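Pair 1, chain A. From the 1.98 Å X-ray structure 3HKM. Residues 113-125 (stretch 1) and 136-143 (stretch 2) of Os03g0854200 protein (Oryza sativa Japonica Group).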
# COMPACT_ATOMS: atom_id res chain seq x y z
N GLY A 113 -11.37 -3.72 4.98
CA GLY A 113 -10.37 -3.26 5.93
C GLY A 113 -8.95 -3.27 5.40
O GLY A 113 -8.66 -3.92 4.40
N SER A 114 -8.07 -2.55 6.11
CA SER A 114 -6.67 -2.32 5.70
C SER A 114 -6.55 -1.91 4.23
O SER A 114 -5.71 -2.44 3.50
CB SER A 114 -5.80 -3.54 6.01
OG SER A 114 -5.65 -3.72 7.41
N LEU A 115 -7.39 -0.97 3.81
CA LEU A 115 -7.47 -0.57 2.40
C LEU A 115 -6.23 0.19 1.92
O LEU A 115 -5.77 -0.02 0.80
CB LEU A 115 -8.72 0.27 2.15
CG LEU A 115 -8.99 0.58 0.68
CD1 LEU A 115 -9.11 -0.71 -0.13
CD2 LEU A 115 -10.25 1.44 0.51
N LEU A 116 -5.69 1.07 2.75
CA LEU A 116 -4.52 1.84 2.34
C LEU A 116 -3.27 0.94 2.32
O LEU A 116 -2.47 1.00 1.36
CB LEU A 116 -4.34 3.06 3.24
CG LEU A 116 -3.49 4.24 2.75
CD1 LEU A 116 -2.27 4.45 3.62
CD2 LEU A 116 -3.11 4.11 1.27
N PRO A 117 -3.08 0.11 3.36
CA PRO A 117 -1.97 -0.85 3.28
C PRO A 117 -2.11 -1.80 2.09
O PRO A 117 -1.12 -2.14 1.46
CB PRO A 117 -2.08 -1.61 4.60
CG PRO A 117 -2.70 -0.65 5.53
CD PRO A 117 -3.69 0.13 4.70
N CYS A 118 -3.34 -2.23 1.79
CA CYS A 118 -3.56 -3.10 0.64
C CYS A 118 -3.22 -2.37 -0.66
O CYS A 118 -2.49 -2.92 -1.51
CB CYS A 118 -5.01 -3.59 0.61
SG CYS A 118 -5.41 -4.69 -0.79
N ALA A 119 -3.73 -1.15 -0.82
CA ALA A 119 -3.47 -0.35 -2.01
C ALA A 119 -1.98 -0.08 -2.20
O ALA A 119 -1.48 -0.07 -3.31
CB ALA A 119 -4.25 0.96 -1.96
N ILE A 120 -1.28 0.14 -1.09
CA ILE A 120 0.17 0.31 -1.09
C ILE A 120 0.91 -0.92 -1.66
O ILE A 120 1.70 -0.80 -2.59
CB ILE A 120 0.67 0.66 0.33
CG1 ILE A 120 0.16 2.06 0.72
CG2 ILE A 120 2.20 0.60 0.40
CD1 ILE A 120 0.69 2.57 2.04
N ASN A 121 0.65 -2.08 -1.07
CA ASN A 121 1.25 -3.34 -1.54
C ASN A 121 0.93 -3.63 -3.00
O ASN A 121 1.80 -4.05 -3.77
CB ASN A 121 0.74 -4.49 -0.69
CG ASN A 121 1.13 -4.36 0.77
OD1 ASN A 121 0.34 -4.67 1.66
ND2 ASN A 121 2.34 -3.89 1.01
N ALA A 122 -0.33 -3.43 -3.37
CA ALA A 122 -0.79 -3.58 -4.74
C ALA A 122 0.05 -2.75 -5.70
O ALA A 122 0.43 -3.21 -6.78
CB ALA A 122 -2.24 -3.16 -4.83
N CYS A 123 0.33 -1.52 -5.30
CA CYS A 123 1.01 -0.55 -6.15
C CYS A 123 2.48 -0.86 -6.23
O CYS A 123 3.11 -0.61 -7.26
CB CYS A 123 0.80 0.87 -5.63
SG CYS A 123 -0.78 1.57 -6.13
N CYS A 124 3.05 -1.39 -5.15
CA CYS A 124 4.45 -1.80 -5.18
C CYS A 124 4.64 -2.95 -6.15
O CYS A 124 5.66 -3.03 -6.83
CB CYS A 124 4.93 -2.21 -3.79
SG CYS A 124 6.62 -2.88 -3.80
N ALA A 125 3.66 -3.84 -6.21
CA ALA A 125 3.72 -4.98 -7.12
C ALA A 125 3.59 -4.54 -8.57
O ALA A 125 4.33 -5.02 -9.43
CB ALA A 125 2.64 -5.99 -6.78
N HIS A 136 13.67 0.26 -3.17
CA HIS A 136 13.40 -0.91 -2.35
C HIS A 136 11.91 -1.20 -2.44
O HIS A 136 11.13 -0.36 -2.90
CB HIS A 136 13.77 -0.63 -0.89
CG HIS A 136 13.34 0.73 -0.42
ND1 HIS A 136 12.02 1.06 -0.20
CD2 HIS A 136 14.06 1.85 -0.15
CE1 HIS A 136 11.94 2.32 0.19
NE2 HIS A 136 13.17 2.82 0.23
N LEU A 137 11.52 -2.39 -2.01
CA LEU A 137 10.11 -2.75 -1.90
C LEU A 137 9.41 -1.97 -0.79
O LEU A 137 10.03 -1.63 0.22
CB LEU A 137 9.97 -4.25 -1.59
CG LEU A 137 9.79 -5.26 -2.71
CD1 LEU A 137 10.79 -5.05 -3.84
CD2 LEU A 137 9.89 -6.67 -2.15
N ALA A 138 8.13 -1.68 -0.98
CA ALA A 138 7.29 -1.16 0.09
C ALA A 138 6.29 -2.24 0.52
O ALA A 138 5.51 -2.73 -0.30
CB ALA A 138 6.57 0.10 -0.34
N VAL A 139 6.33 -2.61 1.79
CA VAL A 139 5.40 -3.59 2.33
C VAL A 139 4.62 -2.95 3.48
O VAL A 139 5.19 -2.61 4.52
CB VAL A 139 6.14 -4.89 2.78
CG1 VAL A 139 5.29 -5.71 3.73
CG2 VAL A 139 6.51 -5.73 1.57
N ALA A 140 3.32 -2.76 3.28
CA ALA A 140 2.49 -2.04 4.25
C ALA A 140 1.60 -2.99 5.04
O ALA A 140 1.14 -3.99 4.51
CB ALA A 140 1.65 -0.98 3.55
N ILE A 141 1.35 -2.66 6.31
CA ILE A 141 0.49 -3.49 7.16
C ILE A 141 -0.37 -2.62 8.08
O ILE A 141 0.15 -1.75 8.78
CB ILE A 141 1.31 -4.46 8.03
CG1 ILE A 141 2.15 -5.41 7.15
CG2 ILE A 141 0.40 -5.26 8.94
CD1 ILE A 141 3.05 -6.34 7.94
N GLY A 142 -1.67 -2.87 8.07
CA GLY A 142 -2.59 -2.21 8.99
C GLY A 142 -2.57 -2.89 10.35
O GLY A 142 -2.93 -4.05 10.47
N CYS A 143 -2.12 -2.17 11.36
CA CYS A 143 -2.02 -2.72 12.71
C CYS A 143 -3.10 -2.12 13.58
O CYS A 143 -3.31 -0.92 13.58
CB CYS A 143 -0.67 -2.37 13.33
SG CYS A 143 0.75 -2.64 12.28

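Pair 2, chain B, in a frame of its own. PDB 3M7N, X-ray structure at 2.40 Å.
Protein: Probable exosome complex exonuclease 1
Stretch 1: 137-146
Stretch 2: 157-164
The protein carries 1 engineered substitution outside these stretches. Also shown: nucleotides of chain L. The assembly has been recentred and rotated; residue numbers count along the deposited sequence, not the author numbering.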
# COMPACT_ATOMS: atom_id res chain seq x y z
N ARG B 137 -26.83 -6.45 8.52
CA ARG B 137 -25.71 -7.14 9.15
C ARG B 137 -26.12 -8.50 9.74
O ARG B 137 -25.34 -9.45 9.72
CB ARG B 137 -25.01 -6.25 10.19
CG ARG B 137 -25.44 -6.46 11.62
CD ARG B 137 -24.85 -5.39 12.52
NE ARG B 137 -25.11 -4.06 11.97
CZ ARG B 137 -24.58 -2.94 12.45
NH1 ARG B 137 -23.76 -2.99 13.49
NH2 ARG B 137 -24.87 -1.78 11.89
N THR B 138 -27.35 -8.60 10.24
CA THR B 138 -27.86 -9.87 10.78
C THR B 138 -28.13 -10.86 9.63
O THR B 138 -27.73 -12.02 9.69
CB THR B 138 -29.11 -9.68 11.70
OG1 THR B 138 -30.26 -9.32 10.94
CG2 THR B 138 -28.85 -8.61 12.75
N ALA B 139 -28.76 -10.36 8.56
CA ALA B 139 -28.90 -11.14 7.34
C ALA B 139 -27.57 -11.73 6.86
O ALA B 139 -27.47 -12.95 6.61
CB ALA B 139 -29.54 -10.31 6.26
N CYS B 140 -26.53 -10.90 6.77
CA CYS B 140 -25.21 -11.40 6.32
C CYS B 140 -24.65 -12.45 7.25
O CYS B 140 -24.11 -13.46 6.81
CB CYS B 140 -24.21 -10.26 6.12
SG CYS B 140 -24.77 -9.10 4.84
N LEU B 141 -24.77 -12.21 8.55
CA LEU B 141 -24.26 -13.20 9.49
C LEU B 141 -24.98 -14.54 9.31
O LEU B 141 -24.35 -15.60 9.36
CB LEU B 141 -24.38 -12.70 10.92
CG LEU B 141 -23.32 -11.74 11.46
CD1 LEU B 141 -23.74 -11.17 12.83
CD2 LEU B 141 -21.95 -12.43 11.53
N ASN B 142 -26.30 -14.50 9.06
CA ASN B 142 -27.02 -15.75 8.86
C ASN B 142 -26.56 -16.42 7.59
O ASN B 142 -26.36 -17.64 7.56
CB ASN B 142 -28.55 -15.57 8.84
CG ASN B 142 -29.11 -15.25 10.21
OD1 ASN B 142 -28.74 -15.88 11.20
ND2 ASN B 142 -29.98 -14.24 10.27
N ALA B 143 -26.41 -15.63 6.54
CA ALA B 143 -26.00 -16.18 5.25
C ALA B 143 -24.58 -16.72 5.36
O ALA B 143 -24.28 -17.81 4.85
CB ALA B 143 -26.10 -15.14 4.16
N ALA B 144 -23.72 -16.01 6.07
CA ALA B 144 -22.34 -16.46 6.20
C ALA B 144 -22.19 -17.82 6.93
O ALA B 144 -21.38 -18.64 6.53
CB ALA B 144 -21.49 -15.40 6.85
N SER B 145 -22.99 -18.04 7.98
CA SER B 145 -22.92 -19.31 8.73
C SER B 145 -23.41 -20.46 7.86
O SER B 145 -22.87 -21.57 7.93
CB SER B 145 -23.74 -19.24 10.04
OG SER B 145 -23.47 -20.35 10.90
N VAL B 146 -24.42 -20.20 7.05
CA VAL B 146 -24.89 -21.20 6.08
C VAL B 146 -23.76 -21.52 5.10
O VAL B 146 -23.42 -22.69 4.91
CB VAL B 146 -26.18 -20.76 5.33
CG1 VAL B 146 -26.47 -21.69 4.15
CG2 VAL B 146 -27.35 -20.74 6.28
N GLY B 157 -20.57 -24.81 16.38
CA GLY B 157 -21.98 -24.87 16.13
C GLY B 157 -22.32 -23.78 15.14
O GLY B 157 -21.44 -23.24 14.49
N MET B 158 -23.58 -23.41 15.06
CA MET B 158 -24.00 -22.44 14.09
C MET B 158 -24.13 -21.04 14.66
O MET B 158 -24.24 -20.85 15.87
CB MET B 158 -25.32 -22.89 13.47
CG MET B 158 -25.11 -23.90 12.33
SD MET B 158 -25.21 -22.98 10.80
CE MET B 158 -26.29 -21.68 11.40
N ILE B 159 -24.12 -20.06 13.78
CA ILE B 159 -24.23 -18.69 14.19
C ILE B 159 -25.57 -18.21 13.68
O ILE B 159 -25.89 -18.36 12.50
CB ILE B 159 -23.08 -17.85 13.59
CG1 ILE B 159 -21.77 -18.12 14.33
CG2 ILE B 159 -23.40 -16.38 13.64
CD1 ILE B 159 -21.79 -17.69 15.80
N THR B 160 -26.38 -17.64 14.56
CA THR B 160 -27.70 -17.21 14.17
C THR B 160 -27.93 -15.81 14.71
O THR B 160 -27.55 -15.49 15.84
CB THR B 160 -28.79 -18.22 14.66
OG1 THR B 160 -28.44 -19.55 14.27
CG2 THR B 160 -30.17 -17.85 14.09
N SER B 161 -28.59 -14.98 13.94
CA SER B 161 -28.56 -13.57 14.25
C SER B 161 -29.89 -12.88 13.97
O SER B 161 -30.51 -13.13 12.94
CB SER B 161 -27.41 -12.93 13.45
OG SER B 161 -27.41 -11.52 13.56
N VAL B 162 -30.31 -12.03 14.90
CA VAL B 162 -31.42 -11.11 14.68
C VAL B 162 -31.23 -9.87 15.55
O VAL B 162 -30.56 -9.92 16.57
CB VAL B 162 -32.78 -11.67 15.20
CG1 VAL B 162 -33.89 -11.43 14.19
CG2 VAL B 162 -32.67 -13.11 15.60
N ALA B 163 -31.89 -8.78 15.17
CA ALA B 163 -31.93 -7.59 15.99
C ALA B 163 -33.30 -7.46 16.67
O ALA B 163 -34.30 -7.93 16.16
CB ALA B 163 -31.65 -6.34 15.15
N VAL B 164 -33.32 -6.82 17.83
CA VAL B 164 -34.57 -6.42 18.43
C VAL B 164 -34.57 -4.92 18.38
O VAL B 164 -33.55 -4.29 18.68
CB VAL B 164 -34.67 -6.89 19.90
CG1 VAL B 164 -35.76 -6.09 20.63
CG2 VAL B 164 -34.95 -8.39 19.97
P C L 6 -27.66 0.36 10.65
OP1 C L 6 -28.17 -0.78 11.46
OP2 C L 6 -26.25 0.79 10.82
O5' C L 6 -27.96 0.08 9.10
C5' C L 6 -29.28 -0.34 8.74
C4' C L 6 -29.71 0.14 7.36
O4' C L 6 -29.43 1.55 7.17
C3' C L 6 -28.99 -0.48 6.17
O3' C L 6 -29.36 -1.85 6.02
C2' C L 6 -29.54 0.42 5.08
O2' C L 6 -30.90 0.14 4.74
C1' C L 6 -29.44 1.79 5.77
N1 C L 6 -28.20 2.51 5.34
C2 C L 6 -28.22 3.20 4.13
O2 C L 6 -29.27 3.20 3.46
N3 C L 6 -27.11 3.85 3.72
C4 C L 6 -26.01 3.82 4.48
N4 C L 6 -24.93 4.49 4.03
C5 C L 6 -25.97 3.12 5.73
C6 C L 6 -27.08 2.48 6.11
O HOH W 1 -32.78 -8.62 12.28

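The sharpest difference between the two pairs lies at the position where Pro A117 and Thr B138 match. In pair 1 the proline ring packs directly against the strand: CB of Pro A117 is 3.9 Å from CB of Ala A140 and CG of Pro A117 3.5 Å from N of Gly A142. In pair 2 the matching residue, Thr B138, meets the strand partly through water. One water molecule donates to Thr B138 OG1 at 2.9 Å and accepts from Ala B163 N at 3.0 Å, so a backbone amide of the strand is tied to a helix side chain without direct contact between the two polar atoms.

These differences are set on almost the same frame. Fourteen central residues superpose with an RMSD of 0.4 Å. In both pairs a helix runs nearly antiparallel to a strand, at 168° in pair 1 and 166° in pair 2, and the axes approach to 6.8 and 7.0 Å. The areas buried are similar too, 408 and 433 Å². Such close spacing favours small residues at the centre, and the strand supplies them: Ala A140 and its counterpart Ser B161 both point toward the helix and are the most covered residues of their pairs.

The helix position facing this centre is filled by a branched aliphatic residue in each case. CG2 of Ile A120 packs 3.6 Å from CB of Ala A140. Leu B141, at the same place, brings CD1 to 3.8 Å from OG of Ser B161, a hydroxyl that finds a hydrogen-bonding partner elsewhere in the structure. The serine can therefore lie at the centre of the contact without leaving its hydroxyl unsatisfied.

Among the matched residues that touch across the pair, only asparagine is unchanged. Asn A121 and Asn B142 coincide, with side-chain centres only 0.3 Å apart, and although CA-to-CB points sideways in both, the end of the side chain comes nearer the strand. In pair 2 the amide grips the backbone of one residue twice: Ser B161 N donates to Asn B142 OD1 and Asn B142 ND2 donates to Ser B161 O, each over 2.9 Å. A side-chain amide thus satisfies both backbone polar groups of Ser B161, as a neighbouring strand might. The amide in the pair 1 model is probably turned over, so its individual bonds are best left open.

One helical turn further on, sulfur and oxygen perform the same task. Ala A138 N donates to Cys A124 SG over 3.4 Å, and Ile B159 N donates to Ser B145 OG over 3.0 Å; the longer bond suits the larger sulfur atom. Both side chains adopt the t rotamer. Cys A124 SG also lies 4.1 Å from CG of Leu A137, whereas Met B158 reaches back with CE 3.2 Å from OG of Ser B145.

The general principle is that a shared backbone fixes where contacts fall, while their chemistry can vary from position to position.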